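Local coordinates for uncharacterized protein conserved in bacteria (PDB 5DMH) that catalyses the ATP-dependent phosphorylation of 3-oxo-tetronate to 3-oxo-tetronate 4-phosphate, as a member of the four-carbon acid sugar kinase family, at residues N170-G173 against M174-H177; A233-D236 against A237-F240; S294-R297 against A298-G301; V303-W306 against L307-R311. All blocks are in the same frame, centred on the assembly; numbering follows the deposited sequence.

Overall arrangement
Contacts 1 to 4 illustrate how short-range side-chain bonds shape turns and helix ends. Contacts 1 and 2 lie in the sugar-binding N-terminal domain, about 24 Å apart between centres; contacts 3 and 4 share helix 297-308 of the nucleotide-binding domain, one at its start and the other at its finish. Contacts 1 and 3 both bond to ADP, one from each domain, and they also touch where Arg297 packs on Gly173. Contact 1 is a surface turn held by a carboxylate, while the other three are partly buried. Serine N-caps govern contacts 2 and 3, but contact 3 adds a phosphate ligand; contact 4 relies on stacking and a glycine.

Contact 1: residues N170-G173 against M174-H177; sequences NESG and MEHH. With ADP (adenosine-5'-diphosphate), chain C.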
loop_
_atom_site.group_PDB
_atom_site.type_symbol
_atom_site.label_atom_id
_atom_site.label_comp_id
_atom_site.label_asym_id
_atom_site.label_seq_id
_atom_site.Cartn_x
_atom_site.Cartn_y
_atom_site.Cartn_z
ATOM N N ASN A 170 18.284 -1.654 -5.610
ATOM C CA ASN A 170 19.098 -0.475 -5.366
ATOM C C ASN A 170 19.669 0.156 -6.642
ATOM O O ASN A 170 20.390 1.144 -6.586
ATOM C CB ASN A 170 20.217 -0.819 -4.388
ATOM C CG ASN A 170 21.176 -1.853 -4.956
ATOM O OD1 ASN A 170 20.749 -2.846 -5.531
ATOM N ND2 ASN A 170 22.463 -1.595 -4.848
ATOM N N GLU A 171 19.295 -0.403 -7.777
ATOM C CA GLU A 171 19.576 0.144 -9.097
ATOM C C GLU A 171 18.256 0.374 -9.891
ATOM O O GLU A 171 18.279 0.531 -11.124
ATOM C CB GLU A 171 20.460 -0.829 -9.873
ATOM C CG GLU A 171 21.868 -1.012 -9.359
ATOM C CD GLU A 171 22.676 -1.957 -10.275
ATOM O OE1 GLU A 171 23.224 -1.493 -11.289
ATOM O OE2 GLU A 171 22.697 -3.161 -10.008
ATOM N N SER A 172 17.120 0.415 -9.190
ATOM C CA SER A 172 15.789 0.455 -9.798
ATOM C C SER A 172 15.133 1.853 -9.800
ATOM O O SER A 172 14.078 2.071 -10.415
ATOM C CB SER A 172 14.854 -0.490 -9.044
ATOM O OG SER A 172 14.499 0.078 -7.785
ATOM N N GLY A 173 15.761 2.786 -9.104
ATOM C CA GLY A 173 15.152 4.067 -8.787
ATOM C C GLY A 173 14.799 4.186 -7.298
ATOM O O GLY A 173 14.695 5.305 -6.783
HETATM N N MSE A 174 14.607 3.064 -6.596
HETATM C CA MSE A 174 14.263 3.108 -5.168
HETATM C C MSE A 174 15.424 3.613 -4.311
HETATM O O MSE A 174 15.226 4.074 -3.196
HETATM C CB MSE A 174 13.776 1.743 -4.654
HETATM C CG MSE A 174 12.352 1.442 -5.047
HETATM SE SE MSE A 174 11.073 2.807 -4.405
HETATM C CE MSE A 174 11.313 2.544 -2.512
ATOM N N GLU A 175 16.624 3.579 -4.864
ATOM C CA GLU A 175 17.765 4.131 -4.154
ATOM C C GLU A 175 17.606 5.632 -4.019
ATOM O O GLU A 175 18.337 6.247 -3.247
ATOM C CB GLU A 175 19.091 3.756 -4.850
ATOM C CG GLU A 175 19.328 4.404 -6.160
ATOM C CD GLU A 175 18.718 3.688 -7.353
ATOM O OE1 GLU A 175 17.727 2.926 -7.212
ATOM O OE2 GLU A 175 19.248 3.924 -8.475
ATOM N N HIS A 176 16.673 6.220 -4.780
ATOM C CA HIS A 176 16.384 7.649 -4.698
ATOM C C HIS A 176 15.021 7.989 -4.081
ATOM O O HIS A 176 14.558 9.130 -4.195
ATOM C CB HIS A 176 16.456 8.276 -6.088
ATOM C CG HIS A 176 17.814 8.174 -6.698
ATOM N ND1 HIS A 176 18.039 7.616 -7.936
ATOM C CD2 HIS A 176 19.030 8.545 -6.226
ATOM C CE1 HIS A 176 19.333 7.649 -8.203
ATOM N NE2 HIS A 176 19.956 8.212 -7.181
ATOM N N HIS A 177 14.370 7.040 -3.434
ATOM C CA HIS A 177 13.092 7.378 -2.770
ATOM C C HIS A 177 13.306 8.521 -1.764
ATOM O O HIS A 177 14.269 8.520 -1.021
ATOM C CB HIS A 177 12.478 6.158 -2.091
ATOM C CG HIS A 177 11.054 6.355 -1.677
ATOM N ND1 HIS A 177 10.716 6.981 -0.496
ATOM C CD2 HIS A 177 9.879 6.065 -2.286
ATOM C CE1 HIS A 177 9.408 7.043 -0.383
ATOM N NE2 HIS A 177 8.871 6.494 -1.457
HETATM P PB ADP C . 5.415 6.765 -2.994
HETATM O O1B ADP C . 4.102 6.005 -3.145
HETATM O O2B ADP C . 6.030 7.081 -4.347
HETATM O O3B ADP C . 6.378 6.126 -2.004
HETATM P PA ADP C . 4.619 8.767 -1.011
HETATM O O1A ADP C . 3.545 9.771 -1.155
HETATM O O2A ADP C . 4.483 7.592 -0.103
HETATM O O3A ADP C . 5.015 8.269 -2.510
HETATM O "O5'" ADP C . 5.981 9.453 -0.512
HETATM C "C5'" ADP C . 6.554 10.564 -1.187
HETATM C "C4'" ADP C . 7.093 11.542 -0.148
HETATM O "O4'" ADP C . 7.966 12.466 -0.777
HETATM C "C3'" ADP C . 5.977 12.355 0.496
HETATM O "O3'" ADP C . 6.261 12.618 1.884
HETATM C "C2'" ADP C . 6.011 13.620 -0.303
HETATM O "O2'" ADP C . 5.357 14.693 0.342
HETATM C "C1'" ADP C . 7.499 13.781 -0.502
HETATM N N9 ADP C . 7.761 14.682 -1.619
HETATM C C8 ADP C . 7.110 14.724 -2.807
HETATM N N7 ADP C . 7.595 15.704 -3.584
HETATM C C5 ADP C . 8.578 16.301 -2.869
HETATM C C6 ADP C . 9.481 17.429 -3.098
HETATM N N6 ADP C . 9.412 18.057 -4.290
HETATM N N1 ADP C . 10.366 17.740 -2.131
HETATM C C2 ADP C . 10.424 17.070 -0.961
HETATM N N3 ADP C . 9.613 16.031 -0.655
HETATM C C4 ADP C . 8.680 15.632 -1.570
HETATM O O HOH W 1 18.456 3.977 -11.055
#
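Glu175 folds back over the turn that precedes it and takes the backbone N-H of Gly173 on its carboxylate, with OE1 2.7 Å from Gly173 N. The bond is short but bent, 137° at the hydrogen, and the donor meets OE1 on the syn side, 29° out of the carboxylate plane. Two torsions bring the acid there: CG is tucked in between N and C of its own backbone (chi1 69°), and the chain then kinks at chi2. On its way the side chain passes the carbonyl of Asn170, whose O is 3.4 Å from Glu175 CB. A water donates to Glu175 OE2 at 2.7 Å and reaches the carbonyl of Glu171 only weakly.

Gly173 is the pivot. Its backbone angles, with positive phi, suit a residue that has no side chain, and Gly173 O accepts from His176 N at 3.0 Å, the donor standing above the carbonyl plane. Next to it, Met174, a selenomethionine, gives its N-H almost straight to Ser172 OG at 3.2 Å; that hydroxyl is also bonded to the carbonyl of Leu169. The selenium end of Met174 leads away to pack on Asp121, Met182 and Asn437.

His177 leaves this turn with its ring edge toward ADP, and NE2 donates to O3B at 2.6 Å, in the ring plane. Its other nitrogen, ND1, is bonded to the backbone N-H groups of Leu179 and Thr180. The chemistry therefore implies a turn braced by its own carboxylate and hydroxyl, from which a ring held at both nitrogens probably steadies the beta-phosphate.

Contact 2: residues A233-D236 against A237-F240; sequences AVSD and ADLF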
loop_
_atom_site.group_PDB
_atom_site.type_symbol
_atom_site.label_atom_id
_atom_site.label_comp_id
_atom_site.label_asym_id
_atom_site.label_seq_id
_atom_site.Cartn_x
_atom_site.Cartn_y
_atom_site.Cartn_z
ATOM N N ALA A 233 10.461 -15.790 -4.565
ATOM C CA ALA A 233 9.345 -16.040 -5.454
ATOM C C ALA A 233 9.709 -15.437 -6.796
ATOM O O ALA A 233 9.947 -14.223 -6.894
ATOM C CB ALA A 233 8.065 -15.419 -4.934
ATOM N N VAL A 234 9.821 -16.304 -7.795
ATOM C CA VAL A 234 10.239 -15.888 -9.145
ATOM C C VAL A 234 9.091 -15.862 -10.136
ATOM O O VAL A 234 9.293 -15.537 -11.315
ATOM C CB VAL A 234 11.376 -16.766 -9.686
ATOM C CG1 VAL A 234 12.480 -16.891 -8.669
ATOM C CG2 VAL A 234 10.873 -18.163 -10.084
ATOM N N SER A 235 7.887 -16.150 -9.649
ATOM C CA SER A 235 6.695 -16.251 -10.488
ATOM C C SER A 235 5.459 -16.234 -9.627
ATOM O O SER A 235 5.542 -16.429 -8.401
ATOM C CB SER A 235 6.743 -17.563 -11.243
ATOM O OG SER A 235 6.692 -18.593 -10.310
ATOM N N ASP A 236 4.304 -16.015 -10.260
ATOM C CA ASP A 236 3.026 -16.127 -9.567
ATOM C C ASP A 236 2.843 -17.560 -9.053
ATOM O O ASP A 236 2.269 -17.774 -7.984
ATOM C CB ASP A 236 1.845 -15.733 -10.449
ATOM C CG ASP A 236 1.696 -14.224 -10.614
ATOM O OD1 ASP A 236 2.347 -13.438 -9.900
ATOM O OD2 ASP A 236 0.912 -13.832 -11.492
ATOM N N ALA A 237 3.337 -18.541 -9.803
ATOM C CA ALA A 237 3.256 -19.917 -9.334
ATOM C C ALA A 237 3.925 -20.075 -7.957
ATOM O O ALA A 237 3.398 -20.765 -7.089
ATOM C CB ALA A 237 3.853 -20.886 -10.343
ATOM N N ASP A 238 5.082 -19.436 -7.757
ATOM C CA ASP A 238 5.750 -19.503 -6.471
ATOM C C ASP A 238 4.883 -18.856 -5.400
ATOM O O ASP A 238 4.814 -19.356 -4.293
ATOM C CB ASP A 238 7.136 -18.829 -6.499
ATOM C CG ASP A 238 8.193 -19.671 -7.151
ATOM O OD1 ASP A 238 7.946 -20.872 -7.491
ATOM O OD2 ASP A 238 9.311 -19.140 -7.311
ATOM N N LEU A 239 4.185 -17.769 -5.735
ATOM C CA LEU A 239 3.336 -17.096 -4.755
ATOM C C LEU A 239 2.177 -17.998 -4.302
ATOM O O LEU A 239 1.826 -18.041 -3.106
ATOM C CB LEU A 239 2.842 -15.760 -5.314
ATOM C CG LEU A 239 3.897 -14.639 -5.381
ATOM C CD1 LEU A 239 3.334 -13.454 -6.116
ATOM C CD2 LEU A 239 4.382 -14.239 -3.996
ATOM N N PHE A 240 1.586 -18.744 -5.238
ATOM C CA PHE A 240 0.514 -19.647 -4.880
ATOM C C PHE A 240 1.065 -20.795 -4.029
ATOM O O PHE A 240 0.409 -21.235 -3.079
ATOM C CB PHE A 240 -0.220 -20.197 -6.102
ATOM C CG PHE A 240 -1.202 -19.219 -6.705
ATOM C CD1 PHE A 240 -2.479 -19.093 -6.181
ATOM C CD2 PHE A 240 -0.848 -18.448 -7.793
ATOM C CE1 PHE A 240 -3.393 -18.206 -6.737
ATOM C CE2 PHE A 240 -1.758 -17.559 -8.352
ATOM C CZ PHE A 240 -3.025 -17.445 -7.818
#
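A serine N-cap opens helix 236-245, with Ser235 in the cap position and Asp238 on the first turn. Ser235 OG accepts the N-H of Asp238 at 3.1 Å, the capping bond proper; a chi1 of 64° folds the hydroxyl inward against its own backbone, facing the N-H groups of the first turn. Asp238 answers from the helix, although its partner is one residue further back than the cap: its OD2 accepts Val234 N at 2.9 Å in a nearly straight bond of 177°. The donor comes to the anti side of that oxygen, 24° from the carboxylate plane. Carboxylate and hydroxyl together tie down the backbone before the helix, and the negative charge probably suits the helix dipole.

Regular helical bonding follows, with Leu239 N on Ser235 O and Phe240 N on Asp236 O. The edge of the Phe240 ring also leans on that second carbonyl, CD2 lying 3.2 Å from Asp236 O.

On the inner side Ala233 CB meets Leu239 CD2 at 4.0 Å. Both side chains pack on Cys147, and Leu239 also reaches Pro151 and Leu260, while Ala233 pairs through its backbone with Ile157, so the helix start packs on strand 144-147 and the chain before it bonds to strand 155-158.

Contact 3: residues S294-R297 against A298-G301; sequences SASR and ATNG. With ADP (adenosine-5'-diphosphate), chain C.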
loop_
_atom_site.group_PDB
_atom_site.type_symbol
_atom_site.label_atom_id
_atom_site.label_comp_id
_atom_site.label_asym_id
_atom_site.label_seq_id
_atom_site.Cartn_x
_atom_site.Cartn_y
_atom_site.Cartn_z
ATOM N N SER A 294 3.791 11.646 -4.877
ATOM C CA SER A 294 4.890 10.731 -5.188
ATOM C C SER A 294 5.965 11.414 -6.042
ATOM O O SER A 294 5.644 12.190 -6.931
ATOM C CB SER A 294 4.323 9.516 -5.927
ATOM O OG SER A 294 5.349 8.583 -6.321
ATOM N N ALA A 295 7.223 11.088 -5.791
ATOM C CA ALA A 295 8.351 11.537 -6.605
ATOM C C ALA A 295 8.945 10.426 -7.492
ATOM O O ALA A 295 10.080 10.543 -7.965
ATOM C CB ALA A 295 9.440 12.073 -5.708
ATOM N N SER A 296 8.187 9.361 -7.690
ATOM C CA SER A 296 8.683 8.195 -8.405
ATOM C C SER A 296 8.815 8.487 -9.880
ATOM O O SER A 296 8.236 9.440 -10.409
ATOM C CB SER A 296 7.723 7.042 -8.229
ATOM O OG SER A 296 6.571 7.289 -9.003
ATOM N N ARG A 297 9.576 7.650 -10.565
ATOM C CA ARG A 297 9.698 7.737 -11.990
ATOM C C ARG A 297 8.364 7.563 -12.675
ATOM O O ARG A 297 8.049 8.305 -13.603
ATOM C CB ARG A 297 10.671 6.676 -12.483
ATOM C CG ARG A 297 12.111 7.055 -12.268
ATOM C CD ARG A 297 13.013 5.999 -12.890
ATOM N NE ARG A 297 14.289 5.901 -12.193
ATOM C CZ ARG A 297 15.181 4.944 -12.403
ATOM N NH1 ARG A 297 14.929 3.988 -13.289
ATOM N NH2 ARG A 297 16.321 4.935 -11.720
ATOM N N ALA A 298 7.572 6.609 -12.205
ATOM C CA ALA A 298 6.248 6.377 -12.775
ATOM C C ALA A 298 5.370 7.635 -12.631
ATOM O O ALA A 298 4.741 8.084 -13.590
ATOM C CB ALA A 298 5.589 5.218 -12.088
ATOM N N THR A 299 5.380 8.232 -11.449
ATOM C CA THR A 299 4.572 9.423 -11.212
ATOM C C THR A 299 5.120 10.613 -12.016
ATOM O O THR A 299 4.328 11.402 -12.546
ATOM C CB THR A 299 4.443 9.787 -9.717
ATOM O OG1 THR A 299 3.923 8.674 -8.988
ATOM C CG2 THR A 299 3.506 10.931 -9.538
ATOM N N ASN A 300 6.445 10.747 -12.128
ATOM C CA ASN A 300 7.018 11.790 -12.993
ATOM C C ASN A 300 6.519 11.635 -14.419
ATOM O O ASN A 300 6.138 12.631 -15.087
ATOM C CB ASN A 300 8.551 11.865 -12.886
ATOM C CG ASN A 300 9.016 12.751 -11.724
ATOM O OD1 ASN A 300 9.137 13.966 -11.860
ATOM N ND2 ASN A 300 9.283 12.141 -10.581
ATOM N N GLY A 301 6.505 10.396 -14.898
ATOM C CA GLY A 301 6.049 10.120 -16.235
ATOM C C GLY A 301 4.569 10.394 -16.427
ATOM O O GLY A 301 4.148 10.856 -17.497
HETATM P PB ADP C . 5.415 6.765 -2.994
HETATM O O1B ADP C . 4.102 6.005 -3.145
HETATM O O2B ADP C . 6.030 7.081 -4.347
HETATM O O3B ADP C . 6.378 6.126 -2.004
HETATM P PA ADP C . 4.619 8.767 -1.011
HETATM O O1A ADP C . 3.545 9.771 -1.155
HETATM O O2A ADP C . 4.483 7.592 -0.103
HETATM O O3A ADP C . 5.015 8.269 -2.510
HETATM O "O5'" ADP C . 5.981 9.453 -0.512
HETATM C "C5'" ADP C . 6.554 10.564 -1.187
HETATM C "C4'" ADP C . 7.093 11.542 -0.148
HETATM O "O4'" ADP C . 7.966 12.466 -0.777
HETATM C "C3'" ADP C . 5.977 12.355 0.496
HETATM O "O3'" ADP C . 6.261 12.618 1.884
HETATM C "C2'" ADP C . 6.011 13.620 -0.303
HETATM O "O2'" ADP C . 5.357 14.693 0.342
HETATM C "C1'" ADP C . 7.499 13.781 -0.502
HETATM N N9 ADP C . 7.761 14.682 -1.619
HETATM C C8 ADP C . 7.110 14.724 -2.807
HETATM N N7 ADP C . 7.595 15.704 -3.584
HETATM C C5 ADP C . 8.578 16.301 -2.869
HETATM C C6 ADP C . 9.481 17.429 -3.098
HETATM N N6 ADP C . 9.412 18.057 -4.290
HETATM N N1 ADP C . 10.366 17.740 -2.131
HETATM C C2 ADP C . 10.424 17.070 -0.961
HETATM N N3 ADP C . 9.613 16.031 -0.655
HETATM C C4 ADP C . 8.680 15.632 -1.570
#
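Three hydroxyls converge where Ser294, Ser296 and Thr299 face one another at the start of helix 297-308. Thr299 OG1 lies 3.0 Å from Ser294 OG and equally close to Ser296 OG. Ser294 reaches the cluster with OG anti to its backbone N (chi1 178°), a posture that also lets it donate to ADP O2B at 2.6 Å while accepting the N-H of Ser296, two residues on, in an ST turn. Ser296 is turned differently, its hydroxyl tucked back over the helix start, where OG caps the N-H of Thr299 at 2.9 Å in a bond of 163°. Both Ser296 OG and Thr299 OG1 are bonded to the carbonyl of Gly436, and Thr299 OG1 also to Lys434 NZ.

Asn300 ND2 donates to Ser296 O at 2.9 Å from above the carbonyl plane, with that oxygen close to the plane of the amide, while Asn300 N bonds to the same oxygen at 2.8 Å. One oxygen is thus gripped by backbone and side chain of a single residue; ND2 has a further partner in the carbonyl of Ser348.

The segment links strand 288-292 to helix 297-308. Backbone bonds join Ser294 to Ala391, at the end of strand 387-391, and Thr299 and Asn300 pack on Thr347, beyond strand 343-345, so the capped helix begins beside the nucleotide at the ends of these strands.

Contact 4: residues V303-W306 against L307-R311; sequences VARW and LEQGR
Trp306 and Arg311 form the tight half of this helix end, the arginine side chain lying across one face of the indole. Arg311 CB stands over the five-membered ring, 3.4 Å from its centroid, in a CH-pi contact. Farther along, the bend at chi3 (76°) lays the guanidinium flat on the six-membered part, with planes 13° apart and centres at 4.0 Å, a stack of guanidinium on indole in which Arg311 CZ sits 3.4 Å from Trp306 CZ3. Both groups are fixed from outside as well: Trp306 NE1 donates to the carbonyl of Pro312, and Arg311 NH1 makes a salt bridge with Asp445. Phe444 and Leu448 of helix 443-451 pack against the indole, and Leu343 joins them from strand 343-345.

The other side is looser and more exposed. Arg305 and Gln309 stack there with guanidinium and amide planes 23° apart, the amide lying over one face of the guanidinium. Glu308 comes instead to the guanidinium edge, where OE1 and Arg305 NH1 form a long salt bridge at 3.6 Å, the two planes nearly perpendicular. The firmer partner of Arg305 is Asp442, through NE.

Between these halves the backbone closes. Arg311 N bonds to Trp306 O at 3.2 Å and Gly310 N to Leu307 O at 2.9 Å, with Gly310 at a positive phi. This pair of bonds round a glycine in left-handed helical conformation defines a Schellman motif, which ends helix 297-308 and turns the chain toward strand 313-315.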
loop_
_atom_site.group_PDB
_atom_site.type_symbol
_atom_site.label_atom_id
_atom_site.label_comp_id
_atom_site.label_asym_id
_atom_site.label_seq_id
_atom_site.Cartn_x
_atom_site.Cartn_y
_atom_site.Cartn_z
ATOM N N VAL A 303 2.768 12.668 -14.686
ATOM C CA VAL A 303 2.657 14.127 -14.681
ATOM C C VAL A 303 3.069 14.693 -16.049
ATOM O O VAL A 303 2.391 15.551 -16.630
ATOM C CB VAL A 303 3.539 14.700 -13.552
ATOM C CG1 VAL A 303 3.763 16.192 -13.722
ATOM C CG2 VAL A 303 2.945 14.359 -12.165
ATOM N N ALA A 304 4.168 14.186 -16.597
ATOM C CA ALA A 304 4.645 14.683 -17.901
ATOM C C ALA A 304 3.613 14.419 -18.999
ATOM O O ALA A 304 3.398 15.242 -19.894
ATOM C CB ALA A 304 5.953 14.047 -18.233
ATOM N N ARG A 305 2.988 13.251 -18.947
ATOM C CA ARG A 305 1.977 12.900 -19.937
ATOM C C ARG A 305 0.796 13.879 -19.844
ATOM O O ARG A 305 0.319 14.391 -20.848
ATOM C CB ARG A 305 1.513 11.473 -19.695
ATOM C CG ARG A 305 0.439 10.989 -20.626
ATOM C CD ARG A 305 0.821 11.155 -22.080
ATOM N NE ARG A 305 -0.128 10.465 -22.943
ATOM C CZ ARG A 305 -0.343 10.750 -24.225
ATOM N NH1 ARG A 305 0.324 11.725 -24.837
ATOM N NH2 ARG A 305 -1.241 10.050 -24.898
ATOM N N TRP A 306 0.338 14.125 -18.624
ATOM C CA TRP A 306 -0.742 15.084 -18.378
ATOM C C TRP A 306 -0.419 16.430 -19.011
ATOM O O TRP A 306 -1.251 16.995 -19.717
ATOM C CB TRP A 306 -0.956 15.207 -16.860
ATOM C CG TRP A 306 -2.103 16.071 -16.429
ATOM C CD1 TRP A 306 -2.075 17.414 -16.220
ATOM C CD2 TRP A 306 -3.447 15.642 -16.110
ATOM N NE1 TRP A 306 -3.308 17.853 -15.801
ATOM C CE2 TRP A 306 -4.163 16.785 -15.708
ATOM C CE3 TRP A 306 -4.104 14.402 -16.113
ATOM C CZ2 TRP A 306 -5.509 16.735 -15.350
ATOM C CZ3 TRP A 306 -5.441 14.355 -15.765
ATOM C CH2 TRP A 306 -6.122 15.513 -15.363
ATOM N N LEU A 307 0.803 16.907 -18.796
ATOM C CA LEU A 307 1.238 18.192 -19.310
ATOM C C LEU A 307 1.373 18.141 -20.822
ATOM O O LEU A 307 1.040 19.115 -21.513
ATOM C CB LEU A 307 2.570 18.609 -18.677
ATOM C CG LEU A 307 2.540 18.893 -17.172
ATOM C CD1 LEU A 307 3.939 19.231 -16.691
ATOM C CD2 LEU A 307 1.564 20.007 -16.825
ATOM N N GLU A 308 1.823 17.003 -21.341
ATOM C CA GLU A 308 2.008 16.824 -22.796
ATOM C C GLU A 308 0.691 17.012 -23.507
ATOM O O GLU A 308 0.633 17.565 -24.609
ATOM C CB GLU A 308 2.509 15.417 -23.114
ATOM C CG GLU A 308 3.991 15.233 -23.005
ATOM C CD GLU A 308 4.440 13.866 -23.498
ATOM O OE1 GLU A 308 3.585 13.066 -23.953
ATOM O OE2 GLU A 308 5.656 13.595 -23.423
ATOM N N GLN A 309 -0.374 16.541 -22.869
ATOM C CA GLN A 309 -1.714 16.601 -23.453
ATOM C C GLN A 309 -2.417 17.920 -23.161
ATOM O O GLN A 309 -3.613 18.100 -23.436
ATOM C CB GLN A 309 -2.524 15.407 -22.936
ATOM C CG GLN A 309 -1.907 14.091 -23.337
ATOM C CD GLN A 309 -2.786 12.897 -23.036
ATOM O OE1 GLN A 309 -3.122 12.631 -21.885
ATOM N NE2 GLN A 309 -3.155 12.161 -24.077
ATOM N N GLY A 310 -1.669 18.860 -22.605
ATOM C CA GLY A 310 -2.167 20.199 -22.411
ATOM C C GLY A 310 -3.191 20.370 -21.311
ATOM O O GLY A 310 -3.921 21.363 -21.294
ATOM N N ARG A 311 -3.234 19.423 -20.383
ATOM C CA ARG A 311 -4.237 19.457 -19.318
ATOM C C ARG A 311 -3.798 20.373 -18.180
ATOM O O ARG A 311 -2.622 20.480 -17.897
ATOM C CB ARG A 311 -4.536 18.040 -18.840
ATOM C CG ARG A 311 -5.058 17.145 -19.958
ATOM C CD ARG A 311 -5.462 15.762 -19.470
ATOM N NE ARG A 311 -6.748 15.769 -18.768
ATOM C CZ ARG A 311 -7.478 14.681 -18.520
ATOM N NH1 ARG A 311 -7.050 13.492 -18.905
ATOM N NH2 ARG A 311 -8.642 14.771 -17.889
#